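Local atomic coordinates of acyl-coenzyme A oxidase acox-1.1 (Caenorhabditis elegans, PDB entry 5K3H), a protein that catalyses the FAD-dependent desaturation of acyl-CoA substrates, the first step of peroxisomal beta-oxidation, passing electrons to oxygen to give hydrogen peroxide. Residues B[45-48]-B[49-53]; B[85-89]-B[90-94]; B[330-334]-B[335-339]; B[652-655]-B[656-660]. All blocks are in the same frame, centred on the assembly; numbering follows the deposited sequence.

Contact 1 of 4, residues B[45-48]-B[49-53]; sequences REIT and AKLAE
Four backbone hydrogen bonds join R45-T48 to A49-A52, each from an amide to the carbonyl four residues earlier, near the C-terminal end of helix 38-52. K50 N meets E46 O at 2.9 Å, and L51 N meets I47 O at the same 2.9 Å. A49 N to R45 O is 3.0 Å; A52 N to T48 O is 3.1 Å and the most bent of the four, 140° at the hydrogen. T48 O also bonds with R623, and L51 O with H58. R45 forms a salt bridge with E619, E46 pairs with R43 one turn back, and T48 OG1 bonds with R44 O, H100 and E104. K50 runs out from the helix with CG opposite the backbone N (chi1 -180°) and then bends at chi2 (61°); its NZ makes a long salt bridge to E53 OE1, 3.7 Å away. On the buried side I47 and L51 lie alongside each other, pointing the same way, with I47 CG2 3.9 Å from L51 CD1. L51 CG also sits 3.3 Å from I47 O, beside the very carbonyl that receives its amide. Both side chains continue onto helix 97-105, I47 at E97 and H100, L51 at E104 and V105. The chemistry is that of an amphipathic helix: the main chain makes the polar link across the contact, the side chains meet there by apolar packing, and R45 and E46 have their ionic partners outside, whereas K50 pairs within 49-53.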
ATOM      1  N   ARG B  45      26.053  13.292  12.057  1.00 23.03           N
ATOM      2  CA  ARG B  45      27.008  12.212  12.278  1.00 24.23           C
ATOM      3  C   ARG B  45      27.539  12.230  13.702  1.00 24.72           C
ATOM      4  O   ARG B  45      27.748  11.164  14.294  1.00 25.98           O
ATOM      5  CB  ARG B  45      28.150  12.298  11.265  1.00 24.00           C
ATOM      6  CG  ARG B  45      27.620  12.190   9.838  1.00 24.68           C
ATOM      7  CD  ARG B  45      28.685  11.895   8.814  1.00 25.36           C
ATOM      8  NE  ARG B  45      29.654  12.981   8.673  1.00 25.65           N
ATOM      9  CZ  ARG B  45      29.461  14.058   7.922  1.00 24.36           C
ATOM     10  NH1 ARG B  45      28.323  14.214   7.251  1.00 24.40           N
ATOM     11  NH2 ARG B  45      30.399  14.983   7.853  1.00 23.79           N
ATOM     12  N   GLU B  46      27.751  13.432  14.273  1.00 26.81           N
ATOM     13  CA  GLU B  46      28.224  13.536  15.652  1.00 27.05           C
ATOM     14  C   GLU B  46      27.168  13.069  16.636  1.00 26.17           C
ATOM     15  O   GLU B  46      27.487  12.370  17.604  1.00 26.05           O
ATOM     16  CB  GLU B  46      28.636  14.975  15.970  1.00 27.34           C
ATOM     17  CG  GLU B  46      29.825  15.465  15.183  1.00 28.03           C
ATOM     18  CD  GLU B  46      30.201  16.908  15.497  1.00 28.39           C
ATOM     19  OE1 GLU B  46      29.499  17.548  16.296  1.00 29.36           O
ATOM     20  OE2 GLU B  46      31.184  17.421  14.927  1.00 28.53           O
ATOM     21  N   ILE B  47      25.912  13.464  16.410  1.00 25.07           N
ATOM     22  CA  ILE B  47      24.800  13.010  17.244  1.00 25.59           C
ATOM     23  C   ILE B  47      24.690  11.490  17.218  1.00 25.58           C
ATOM     24  O   ILE B  47      24.492  10.845  18.257  1.00 26.83           O
ATOM     25  CB  ILE B  47      23.485  13.666  16.790  1.00 25.97           C
ATOM     26  CG1 ILE B  47      23.467  15.158  17.101  1.00 26.70           C
ATOM     27  CG2 ILE B  47      22.294  12.948  17.385  1.00 26.27           C
ATOM     28  CD1 ILE B  47      22.394  15.898  16.321  1.00 27.25           C
ATOM     29  N   THR B  48      24.777  10.902  16.022  1.00 24.75           N
ATOM     30  CA  THR B  48      24.708   9.451  15.880  1.00 24.41           C
ATOM     31  C   THR B  48      25.830   8.775  16.649  1.00 25.45           C
ATOM     32  O   THR B  48      25.599   7.797  17.366  1.00 25.95           O
ATOM     33  CB  THR B  48      24.745   9.091  14.390  1.00 23.60           C
ATOM     34  OG1 THR B  48      23.558   9.583  13.775  1.00 22.98           O
ATOM     35  CG2 THR B  48      24.860   7.592  14.141  1.00 23.05           C
ATOM     36  N   ALA B  49      27.063   9.280  16.498  1.00 26.35           N
ATOM     37  CA  ALA B  49      28.205   8.702  17.195  1.00 26.97           C
ATOM     38  C   ALA B  49      28.047   8.826  18.707  1.00 27.98           C
ATOM     39  O   ALA B  49      28.327   7.881  19.453  1.00 27.88           O
ATOM     40  CB  ALA B  49      29.489   9.383  16.730  1.00 26.92           C
ATOM     41  N   LYS B  50      27.545   9.964  19.176  1.00 28.96           N
ATOM     42  CA  LYS B  50      27.324  10.111  20.606  1.00 30.92           C
ATOM     43  C   LYS B  50      26.295   9.097  21.102  1.00 31.30           C
ATOM     44  O   LYS B  50      26.495   8.448  22.137  1.00 31.40           O
ATOM     45  CB  LYS B  50      26.891  11.548  20.912  1.00 32.60           C
ATOM     46  CG  LYS B  50      26.632  11.844  22.394  1.00 34.82           C
ATOM     47  CD  LYS B  50      27.893  11.631  23.238  1.00 35.23           C
ATOM     48  CE  LYS B  50      27.696  12.146  24.653  1.00 36.09           C
ATOM     49  NZ  LYS B  50      28.977  12.096  25.443  1.00 37.20           N
ATOM     50  N   LEU B  51      25.196   8.919  20.366  1.00 29.23           N
ATOM     51  CA  LEU B  51      24.188   7.957  20.802  1.00 29.11           C
ATOM     52  C   LEU B  51      24.741   6.529  20.857  1.00 30.91           C
ATOM     53  O   LEU B  51      24.269   5.703  21.655  1.00 31.54           O
ATOM     54  CB  LEU B  51      22.979   8.030  19.876  1.00 28.31           C
ATOM     55  CG  LEU B  51      22.119   9.285  19.971  1.00 27.40           C
ATOM     56  CD1 LEU B  51      21.237   9.407  18.728  1.00 27.32           C
ATOM     57  CD2 LEU B  51      21.285   9.291  21.239  1.00 26.99           C
ATOM     58  N   ALA B  52      25.746   6.219  20.040  1.00 29.62           N
ATOM     59  CA  ALA B  52      26.337   4.886  20.103  1.00 30.90           C
ATOM     60  C   ALA B  52      26.946   4.603  21.469  1.00 33.76           C
ATOM     61  O   ALA B  52      27.102   3.430  21.834  1.00 33.78           O
ATOM     62  CB  ALA B  52      27.388   4.703  19.003  1.00 29.54           C
ATOM     63  N   GLU B  53      27.305   5.648  22.224  1.00 33.00           N
ATOM     64  CA  GLU B  53      27.863   5.514  23.562  1.00 34.26           C
ATOM     65  C   GLU B  53      26.800   5.521  24.650  1.00 31.94           C
ATOM     66  O   GLU B  53      27.156   5.445  25.825  1.00 31.75           O
ATOM     67  CB  GLU B  53      28.828   6.659  23.873  1.00 38.89           C
ATOM     68  CG  GLU B  53      29.972   6.878  22.917  1.00 43.66           C
ATOM     69  CD  GLU B  53      30.804   8.112  23.297  1.00 49.10           C
ATOM     70  OE1 GLU B  53      30.358   8.904  24.159  1.00 51.83           O
ATOM     71  OE2 GLU B  53      31.883   8.312  22.699  1.00 56.06           O
TER

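Contact 2 of 4, residues B[85-89]-B[90-94]; sequences RMSEI and IDPTD
I90 N gives its hydrogen to M86 O at 3.2 Å, approaching nearly along the C=O axis, and I89 N bonds to the same oxygen, so two successive amides grip the M86 carbonyl. The charged pair within 85-89 is R85 with E88: R85 NE reaches E88 OE1 at 3.2 Å on the syn side, tilted about 34° out of the carboxylate plane, though in the plane of the guanidinium. At the far end D91 OD2 accepts from T93 OG1 at 2.6 Å and from T93 N at 2.9 Å, both arriving from the same face of the carboxylate. The second bond makes an Asx turn, set within a type I beta turn from D91 to D94. Apolar contacts bridge the middle. M86 CG lies 3.9 Å from I90 CD1, the two side chains crossing at a slant, while the M86 and P92 side chains run past each other in opposite directions, SD 4.0 Å from P92 CB. I90 carries CG1 between its backbone N and carbonyl carbon (chi1 65°), which sets that branch beside M86. An alanine here would take from M86 CG the branch it packs on and is likely to open a gap towards L98 and L101. The contact lies in the connection between helices 68-85 and 97-105: I90 packs on both 97-105 and I47 of helix 38-52, I89 leans on L51, and D94 pairs with R40.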
ATOM      1  N   ARG B  85      18.958  13.603  29.455  1.00 39.50           N
ATOM      2  CA  ARG B  85      20.299  13.679  28.875  1.00 37.89           C
ATOM      3  C   ARG B  85      20.370  14.531  27.606  1.00 36.28           C
ATOM      4  O   ARG B  85      21.464  14.688  27.051  1.00 36.56           O
ATOM      5  CB  ARG B  85      20.818  12.280  28.545  1.00 37.69           C
ATOM      6  CG  ARG B  85      20.452  11.223  29.567  1.00 40.20           C
ATOM      7  CD  ARG B  85      21.569  11.003  30.546  1.00 41.95           C
ATOM      8  NE  ARG B  85      22.831  10.737  29.867  1.00 43.51           N
ATOM      9  CZ  ARG B  85      23.271   9.518  29.574  1.00 44.64           C
ATOM     10  NH1 ARG B  85      22.530   8.454  29.874  1.00 42.17           N
ATOM     11  NH2 ARG B  85      24.436   9.370  28.955  1.00 47.20           N
ATOM     12  N   MET B  86      19.241  15.104  27.163  1.00 37.23           N
ATOM     13  CA  MET B  86      19.143  15.760  25.855  1.00 37.26           C
ATOM     14  C   MET B  86      20.309  16.707  25.575  1.00 36.86           C
ATOM     15  O   MET B  86      20.833  16.737  24.453  1.00 39.74           O
ATOM     16  CB  MET B  86      17.798  16.493  25.752  1.00 36.29           C
ATOM     17  CG  MET B  86      17.537  17.176  24.434  1.00 36.70           C
ATOM     18  SD  MET B  86      15.874  17.863  24.372  1.00 33.27           S
ATOM     19  CE  MET B  86      14.894  16.354  24.260  1.00 36.72           C
ATOM     20  N   SER B  87      20.708  17.510  26.569  1.00 37.54           N
ATOM     21  CA  SER B  87      21.734  18.535  26.374  1.00 37.19           C
ATOM     22  C   SER B  87      23.111  17.956  26.132  1.00 36.96           C
ATOM     23  O   SER B  87      23.976  18.655  25.596  1.00 37.68           O
ATOM     24  CB  SER B  87      21.827  19.464  27.582  1.00 36.29           C
ATOM     25  OG  SER B  87      20.707  20.308  27.684  1.00 38.68           O
ATOM     26  N   GLU B  88      23.357  16.722  26.554  1.00 33.96           N
ATOM     27  CA  GLU B  88      24.665  16.135  26.315  1.00 34.44           C
ATOM     28  C   GLU B  88      24.883  15.749  24.866  1.00 32.98           C
ATOM     29  O   GLU B  88      26.010  15.415  24.494  1.00 32.38           O
ATOM     30  CB  GLU B  88      24.816  14.889  27.183  1.00 36.93           C
ATOM     31  CG  GLU B  88      24.594  15.156  28.662  1.00 40.75           C
ATOM     32  CD  GLU B  88      24.364  13.884  29.437  1.00 44.51           C
ATOM     33  OE1 GLU B  88      25.086  12.890  29.180  1.00 48.91           O
ATOM     34  OE2 GLU B  88      23.488  13.899  30.335  1.00 47.91           O
ATOM     35  N   ILE B  89      23.844  15.821  24.038  1.00 35.60           N
ATOM     36  CA  ILE B  89      23.900  15.305  22.684  1.00 34.24           C
ATOM     37  C   ILE B  89      23.644  16.395  21.654  1.00 32.63           C
ATOM     38  O   ILE B  89      24.283  16.408  20.598  1.00 29.68           O
ATOM     39  CB  ILE B  89      22.899  14.134  22.508  1.00 33.98           C
ATOM     40  CG1 ILE B  89      23.004  13.161  23.694  1.00 34.57           C
ATOM     41  CG2 ILE B  89      23.167  13.364  21.207  1.00 33.04           C
ATOM     42  CD1 ILE B  89      21.808  12.220  23.853  1.00 34.75           C
ATOM     43  N   ILE B  90      22.731  17.333  21.941  1.00 32.48           N
ATOM     44  CA  ILE B  90      22.292  18.314  20.949  1.00 33.27           C
ATOM     45  C   ILE B  90      22.196  19.710  21.565  1.00 34.21           C
ATOM     46  O   ILE B  90      22.347  19.908  22.770  1.00 34.77           O
ATOM     47  CB  ILE B  90      20.922  17.962  20.307  1.00 31.16           C
ATOM     48  CG1 ILE B  90      19.809  18.018  21.362  1.00 30.91           C
ATOM     49  CG2 ILE B  90      20.967  16.621  19.576  1.00 31.27           C
ATOM     50  CD1 ILE B  90      18.423  18.130  20.790  1.00 31.42           C
ATOM     51  N   ASP B  91      21.965  20.689  20.688  1.00 33.02           N
ATOM     52  CA  ASP B  91      21.450  21.989  21.073  1.00 33.67           C
ATOM     53  C   ASP B  91      19.934  21.884  21.109  1.00 33.06           C
ATOM     54  O   ASP B  91      19.306  21.802  20.041  1.00 34.02           O
ATOM     55  CB  ASP B  91      21.902  23.056  20.078  1.00 36.30           C
ATOM     56  CG  ASP B  91      21.160  24.392  20.242  1.00 39.16           C
ATOM     57  OD1 ASP B  91      21.365  25.282  19.386  1.00 40.67           O
ATOM     58  OD2 ASP B  91      20.386  24.564  21.217  1.00 41.40           O
ATOM     59  N   PRO B  92      19.306  21.860  22.289  1.00 34.96           N
ATOM     60  CA  PRO B  92      17.858  21.583  22.351  1.00 35.01           C
ATOM     61  C   PRO B  92      16.989  22.680  21.756  1.00 37.45           C
ATOM     62  O   PRO B  92      15.769  22.482  21.654  1.00 40.62           O
ATOM     63  CB  PRO B  92      17.586  21.418  23.854  1.00 34.37           C
ATOM     64  CG  PRO B  92      18.923  21.294  24.521  1.00 35.24           C
ATOM     65  CD  PRO B  92      19.945  21.917  23.618  1.00 34.85           C
ATOM     66  N   THR B  93      17.558  23.829  21.382  1.00 39.45           N
ATOM     67  CA  THR B  93      16.812  24.863  20.668  1.00 40.74           C
ATOM     68  C   THR B  93      16.831  24.655  19.164  1.00 38.91           C
ATOM     69  O   THR B  93      16.139  25.381  18.438  1.00 36.61           O
ATOM     70  CB  THR B  93      17.382  26.267  20.954  1.00 40.17           C
ATOM     71  OG1 THR B  93      18.681  26.387  20.351  1.00 39.40           O
ATOM     72  CG2 THR B  93      17.474  26.547  22.455  1.00 40.34           C
ATOM     73  N   ASP B  94      17.633  23.708  18.686  1.00 39.63           N
ATOM     74  CA  ASP B  94      17.833  23.498  17.257  1.00 38.31           C
ATOM     75  C   ASP B  94      16.853  22.431  16.803  1.00 36.13           C
ATOM     76  O   ASP B  94      17.104  21.235  16.957  1.00 38.08           O
ATOM     77  CB  ASP B  94      19.269  23.090  16.959  1.00 37.22           C
ATOM     78  CG  ASP B  94      19.565  23.049  15.471  1.00 37.65           C
ATOM     79  OD1 ASP B  94      19.008  22.175  14.759  1.00 38.76           O
ATOM     80  OD2 ASP B  94      20.370  23.885  15.009  1.00 36.22           O
TER

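Contact 3 of 4, residues B[330-334]-B[335-339]; sequences PEVKV and LEYQT
Y337 holds CG opposite its carbonyl carbon and beside its own N (chi1 -65°), a setting that brings the ring back toward V332 and V334. V332 has CG1 anti to the carbonyl carbon (chi1 -60°), which leaves CG2 between N and the carbonyl carbon, and this methyl meets the phenol end obliquely, 3.8 Å from Y337 CZ. V334 CB approaches Y337 CD2 at 4.1 Å, and the Y337 hydroxyl bonds with Q322 O. The backbone forms a 3-10 turn leading into helix 338-367, with Y337 as its N-cap: E336 N bonds to K333 O at 2.7 Å and Y337 N to V334 O at 3.0 Å, each donor standing well above the carbonyl plane. A water bridges E336 OE1 to K333 N, while OE2 pairs with R608; K333 NZ makes a salt bridge with E19 and a hydrogen bond to the backbone oxygen of D15. V334 also lies against R320 and Q340, which bind FAD. Replacing Y337 by an alanine would probably leave the V332 methyl and the flank of V334 without the ring they pack against and Q322 O without its hydroxyl partner. Across the dimer interface N525 of the second subunit bonds to E336 O and Q338 N.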
ATOM      1  N   PRO B 330      27.440 -16.241 -13.738  1.00 22.14           N
ATOM      2  CA  PRO B 330      26.701 -16.539 -12.500  1.00 21.67           C
ATOM      3  C   PRO B 330      25.440 -15.699 -12.371  1.00 21.48           C
ATOM      4  O   PRO B 330      25.156 -14.797 -13.163  1.00 21.78           O
ATOM      5  CB  PRO B 330      27.701 -16.246 -11.369  1.00 21.02           C
ATOM      6  CG  PRO B 330      29.037 -16.036 -12.011  1.00 21.36           C
ATOM      7  CD  PRO B 330      28.860 -15.904 -13.505  1.00 21.72           C
ATOM      8  N   GLU B 331      24.640 -16.050 -11.374  1.00 21.72           N
ATOM      9  CA  GLU B 331      23.462 -15.257 -11.057  1.00 22.24           C
ATOM     10  C   GLU B 331      23.856 -13.807 -10.801  1.00 21.47           C
ATOM     11  O   GLU B 331      24.893 -13.523 -10.192  1.00 21.88           O
ATOM     12  CB  GLU B 331      22.768 -15.849  -9.837  1.00 23.16           C
ATOM     13  CG  GLU B 331      22.065 -17.192 -10.115  1.00 24.09           C
ATOM     14  CD  GLU B 331      21.318 -17.706  -8.880  1.00 26.05           C
ATOM     15  OE1 GLU B 331      22.003 -18.206  -7.940  1.00 27.18           O
ATOM     16  OE2 GLU B 331      20.068 -17.611  -8.842  1.00 26.27           O
ATOM     17  N   VAL B 332      23.059 -12.884 -11.319  1.00 20.73           N
ATOM     18  CA  VAL B 332      23.395 -11.477 -11.239  1.00 19.88           C
ATOM     19  C   VAL B 332      22.686 -10.873 -10.037  1.00 19.21           C
ATOM     20  O   VAL B 332      21.646 -11.359  -9.579  1.00 19.67           O
ATOM     21  CB  VAL B 332      23.036 -10.722 -12.543  1.00 20.53           C
ATOM     22  CG1 VAL B 332      23.777 -11.287 -13.735  1.00 19.48           C
ATOM     23  CG2 VAL B 332      21.561 -10.791 -12.770  1.00 21.41           C
ATOM     24  N   LYS B 333      23.256  -9.786  -9.517  1.00 19.79           N
ATOM     25  CA  LYS B 333      22.541  -8.952  -8.561  1.00 19.07           C
ATOM     26  C   LYS B 333      21.235  -8.495  -9.191  1.00 19.29           C
ATOM     27  O   LYS B 333      21.219  -8.082 -10.351  1.00 19.27           O
ATOM     28  CB  LYS B 333      23.382  -7.726  -8.216  1.00 18.87           C
ATOM     29  CG  LYS B 333      24.727  -8.013  -7.605  1.00 18.55           C
ATOM     30  CD  LYS B 333      25.523  -6.734  -7.532  1.00 18.74           C
ATOM     31  CE  LYS B 333      26.910  -6.970  -6.988  1.00 18.71           C
ATOM     32  NZ  LYS B 333      27.664  -5.680  -6.843  1.00 18.66           N
ATOM     33  N   VAL B 334      20.131  -8.528  -8.434  1.00 17.52           N
ATOM     34  CA  VAL B 334      18.892  -8.076  -9.058  1.00 17.78           C
ATOM     35  C   VAL B 334      18.969  -6.604  -9.442  1.00 18.36           C
ATOM     36  O   VAL B 334      18.250  -6.172 -10.346  1.00 18.57           O
ATOM     37  CB  VAL B 334      17.666  -8.368  -8.180  1.00 18.24           C
ATOM     38  CG1 VAL B 334      17.577  -9.854  -7.940  1.00 18.96           C
ATOM     39  CG2 VAL B 334      17.725  -7.613  -6.874  1.00 18.28           C
ATOM     40  N   LEU B 335      19.893  -5.840  -8.843  1.00 17.40           N
ATOM     41  CA  LEU B 335      20.153  -4.469  -9.285  1.00 17.42           C
ATOM     42  C   LEU B 335      20.550  -4.411 -10.752  1.00 17.83           C
ATOM     43  O   LEU B 335      20.457  -3.350 -11.365  1.00 17.28           O
ATOM     44  CB  LEU B 335      21.258  -3.830  -8.432  1.00 16.90           C
ATOM     45  CG  LEU B 335      21.543  -2.310  -8.431  1.00 17.12           C
ATOM     46  CD1 LEU B 335      20.336  -1.471  -8.090  1.00 17.18           C
ATOM     47  CD2 LEU B 335      22.740  -1.932  -7.514  1.00 17.38           C
ATOM     48  N   GLU B 336      20.946  -5.540 -11.336  1.00 19.47           N
ATOM     49  CA  GLU B 336      21.370  -5.600 -12.737  1.00 20.96           C
ATOM     50  C   GLU B 336      20.201  -5.438 -13.706  1.00 19.72           C
ATOM     51  O   GLU B 336      20.414  -4.992 -14.841  1.00 20.43           O
ATOM     52  CB  GLU B 336      22.051  -6.956 -12.987  1.00 24.20           C
ATOM     53  CG  GLU B 336      23.304  -6.929 -13.825  1.00 27.65           C
ATOM     54  CD  GLU B 336      24.367  -6.027 -13.246  1.00 29.67           C
ATOM     55  OE1 GLU B 336      24.958  -6.385 -12.196  1.00 26.95           O
ATOM     56  OE2 GLU B 336      24.576  -4.936 -13.837  1.00 32.56           O
ATOM     57  N   TYR B 337      18.975  -5.758 -13.277  1.00 18.66           N
ATOM     58  CA  TYR B 337      17.829  -5.817 -14.172  1.00 17.92           C
ATOM     59  C   TYR B 337      17.255  -4.431 -14.437  1.00 18.15           C
ATOM     60  O   TYR B 337      17.022  -3.659 -13.500  1.00 18.44           O
ATOM     61  CB  TYR B 337      16.732  -6.701 -13.577  1.00 17.44           C
ATOM     62  CG  TYR B 337      17.111  -8.157 -13.442  1.00 16.87           C
ATOM     63  CD1 TYR B 337      17.451  -8.908 -14.566  1.00 16.62           C
ATOM     64  CD2 TYR B 337      17.130  -8.788 -12.195  1.00 16.28           C
ATOM     65  CE1 TYR B 337      17.813 -10.248 -14.474  1.00 16.21           C
ATOM     66  CE2 TYR B 337      17.498 -10.151 -12.085  1.00 16.25           C
ATOM     67  CZ  TYR B 337      17.830 -10.861 -13.245  1.00 15.88           C
ATOM     68  OH  TYR B 337      18.191 -12.176 -13.168  1.00 15.22           O
ATOM     69  N   GLN B 338      16.997  -4.124 -15.724  1.00 19.52           N
ATOM     70  CA  GLN B 338      16.372  -2.850 -16.070  1.00 19.34           C
ATOM     71  C   GLN B 338      15.058  -2.685 -15.330  1.00 19.29           C
ATOM     72  O   GLN B 338      14.692  -1.589 -14.884  1.00 19.51           O
ATOM     73  CB  GLN B 338      16.132  -2.779 -17.571  1.00 19.72           C
ATOM     74  CG  GLN B 338      15.613  -1.419 -18.027  1.00 19.73           C
ATOM     75  CD  GLN B 338      15.198  -1.422 -19.472  1.00 19.69           C
ATOM     76  OE1 GLN B 338      14.222  -2.062 -19.851  1.00 19.60           O
ATOM     77  NE2 GLN B 338      15.963  -0.725 -20.300  1.00 19.76           N
ATOM     78  N   THR B 339      14.354  -3.790 -15.178  1.00 19.80           N
ATOM     79  CA  THR B 339      13.073  -3.834 -14.499  1.00 20.52           C
ATOM     80  C   THR B 339      13.196  -3.417 -13.039  1.00 20.13           C
ATOM     81  O   THR B 339      12.322  -2.715 -12.519  1.00 20.23           O
ATOM     82  CB  THR B 339      12.543  -5.261 -14.687  1.00 21.05           C
ATOM     83  OG1 THR B 339      11.510  -5.277 -15.698  1.00 22.71           O
ATOM     84  CG2 THR B 339      12.159  -5.932 -13.391  1.00 21.13           C
TER
HETATM   85  O   HOH W   1      25.692  -8.683 -11.028  1.00 21.33           O

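Contact 4 of 4, residues B[652-655]-B[656-660]; sequences TDVL and PSVDT
The L655 carbonyl is the flat group that P656-D659 gather around, and it receives two amides from different directions. D659 N comes in the carbonyl plane at 3.2 Å from L655 O, whereas V658 N stands above that plane, 2.8 Å from L655 O, with a bent bond of 140° at the hydrogen. The P656 ring follows at once along the peptide, its CD 3.7 Å from L655 CB. A second carbonyl, that of V654, is met from above its plane by T652 OG1 at 3.1 Å, a bond within the loop just ahead of the helix. The side chains add a small apolar contact. V658 has CG1 opposite its backbone N (chi1 178°), which carries that methyl to V654 CG1 at 3.8 Å; the two valines cross at about a right angle. D659 OD1 touches the same V654 methyl at 4.1 Å. On another flank L655 CB lies 3.6 Å from S657 OG, and the leucine continues onto L649. The second subunit packs against this region: its H228 lies on V654 and V658, its K195 on L655, and its R223 bonds to D653 O. L655 is the N-cap of helix 656-660, with a non-helical backbone and no side-chain acceptor for the first amides of the helix; separately, its carbonyl accepts those of V658 and D659 in the first turn. P656 occupies the first helical position, where the lack of an N-H costs no bond; a proline just after the cap is a classic way to begin a helix.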
ATOM      1  N   THR B 652       9.976 -21.083  22.544  1.00 35.85           N
ATOM      2  CA  THR B 652       9.807 -22.518  22.781  1.00 36.71           C
ATOM      3  C   THR B 652       9.597 -23.252  21.456  1.00 35.56           C
ATOM      4  O   THR B 652       9.034 -22.694  20.505  1.00 36.15           O
ATOM      5  CB  THR B 652       8.603 -22.819  23.700  1.00 37.06           C
ATOM      6  OG1 THR B 652       7.382 -22.506  23.016  1.00 37.37           O
ATOM      7  CG2 THR B 652       8.666 -22.001  24.982  1.00 37.61           C
ATOM      8  N   ASP B 653      10.019 -24.530  21.422  1.00 38.86           N
ATOM      9  CA  ASP B 653       9.892 -25.355  20.215  1.00 38.47           C
ATOM     10  C   ASP B 653       8.456 -25.789  19.954  1.00 37.16           C
ATOM     11  O   ASP B 653       8.090 -26.063  18.800  1.00 35.10           O
ATOM     12  CB  ASP B 653      10.779 -26.601  20.296  1.00 40.05           C
ATOM     13  CG  ASP B 653      12.186 -26.350  19.796  1.00 41.15           C
ATOM     14  OD1 ASP B 653      12.380 -25.447  18.950  1.00 41.80           O
ATOM     15  OD2 ASP B 653      13.102 -27.093  20.201  1.00 44.94           O
ATOM     16  N   VAL B 654       7.650 -25.923  21.003  1.00 37.55           N
ATOM     17  CA  VAL B 654       6.255 -26.343  20.891  1.00 37.69           C
ATOM     18  C   VAL B 654       5.371 -25.177  21.304  1.00 38.92           C
ATOM     19  O   VAL B 654       5.385 -24.765  22.469  1.00 38.29           O
ATOM     20  CB  VAL B 654       5.964 -27.585  21.749  1.00 37.18           C
ATOM     21  CG1 VAL B 654       4.925 -28.452  21.090  1.00 37.41           C
ATOM     22  CG2 VAL B 654       7.250 -28.395  21.954  1.00 37.22           C
ATOM     23  N   LEU B 655       4.575 -24.669  20.361  1.00 37.96           N
ATOM     24  CA  LEU B 655       3.694 -23.560  20.679  1.00 38.16           C
ATOM     25  C   LEU B 655       2.568 -24.066  21.572  1.00 38.57           C
ATOM     26  O   LEU B 655       2.150 -25.225  21.451  1.00 41.59           O
ATOM     27  CB  LEU B 655       3.096 -22.936  19.412  1.00 38.41           C
ATOM     28  CG  LEU B 655       3.940 -22.219  18.351  1.00 38.85           C
ATOM     29  CD1 LEU B 655       3.032 -21.602  17.295  1.00 40.34           C
ATOM     30  CD2 LEU B 655       4.825 -21.147  18.972  1.00 39.61           C
ATOM     31  N   PRO B 656       2.065 -23.224  22.485  1.00 40.71           N
ATOM     32  CA  PRO B 656       0.859 -23.612  23.234  1.00 39.31           C
ATOM     33  C   PRO B 656      -0.270 -24.074  22.341  1.00 38.83           C
ATOM     34  O   PRO B 656      -0.961 -25.042  22.686  1.00 40.70           O
ATOM     35  CB  PRO B 656       0.493 -22.326  23.984  1.00 39.49           C
ATOM     36  CG  PRO B 656       1.806 -21.645  24.190  1.00 40.48           C
ATOM     37  CD  PRO B 656       2.621 -21.943  22.952  1.00 40.95           C
ATOM     38  N   SER B 657      -0.426 -23.460  21.162  1.00 39.88           N
ATOM     39  CA  SER B 657      -1.484 -23.874  20.249  1.00 39.02           C
ATOM     40  C   SER B 657      -1.336 -25.333  19.877  1.00 38.86           C
ATOM     41  O   SER B 657      -2.324 -25.977  19.515  1.00 38.12           O
ATOM     42  CB  SER B 657      -1.485 -23.020  18.975  1.00 38.35           C
ATOM     43  OG  SER B 657      -0.313 -23.208  18.202  1.00 37.50           O
ATOM     44  N   VAL B 658      -0.107 -25.853  19.926  1.00 39.41           N
ATOM     45  CA  VAL B 658       0.142 -27.257  19.613  1.00 40.94           C
ATOM     46  C   VAL B 658      -0.137 -28.153  20.820  1.00 42.92           C
ATOM     47  O   VAL B 658      -0.681 -29.253  20.670  1.00 41.22           O
ATOM     48  CB  VAL B 658       1.578 -27.438  19.080  1.00 41.31           C
ATOM     49  CG1 VAL B 658       1.860 -28.898  18.805  1.00 41.28           C
ATOM     50  CG2 VAL B 658       1.774 -26.626  17.790  1.00 40.48           C
ATOM     51  N   ASP B 659       0.236 -27.716  22.030  1.00 41.48           N
ATOM     52  CA  ASP B 659      -0.052 -28.524  23.218  1.00 44.12           C
ATOM     53  C   ASP B 659      -1.549 -28.566  23.516  1.00 42.50           C
ATOM     54  O   ASP B 659      -2.111 -29.637  23.773  1.00 43.67           O
ATOM     55  CB  ASP B 659       0.730 -28.013  24.425  1.00 48.51           C
ATOM     56  CG  ASP B 659       2.143 -28.582  24.475  1.00 52.05           C
ATOM     57  OD1 ASP B 659       2.334 -29.735  24.016  1.00 51.79           O
ATOM     58  OD2 ASP B 659       3.058 -27.887  24.991  1.00 58.88           O
ATOM     59  N   THR B 660      -2.214 -27.412  23.476  1.00 43.59           N
ATOM     60  CA  THR B 660      -3.622 -27.351  23.848  1.00 42.34           C
ATOM     61  C   THR B 660      -4.514 -27.925  22.757  1.00 42.10           C
ATOM     62  O   THR B 660      -5.369 -28.778  23.020  1.00 41.35           O
ATOM     63  CB  THR B 660      -4.008 -25.904  24.122  1.00 42.15           C
ATOM     64  OG1 THR B 660      -3.098 -25.347  25.081  1.00 42.27           O
ATOM     65  CG2 THR B 660      -5.438 -25.821  24.627  1.00 42.27           C
TER

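How the contacts relate
The four contacts follow one another in series from the N terminus, none nesting in or crossing another, and each joins directly adjoining segments. Contact 1 spans a turn of helix 38-52. Contact 2 closes the bend between helices 68-85 and 97-105, and it touches contact 1: I47 CD1 is 3.6 Å from I90 CG2, and K50 CE rests by E88 O, so helix 38-52 packs against that connection. Contact 3 starts helix 338-367 about 35 Å from contact 1, centre to centre, and contact 4 starts helix 656-660 near the C terminus, about 42 Å from contact 3, again between centres. Though far apart, both of these helix starts meet the second subunit.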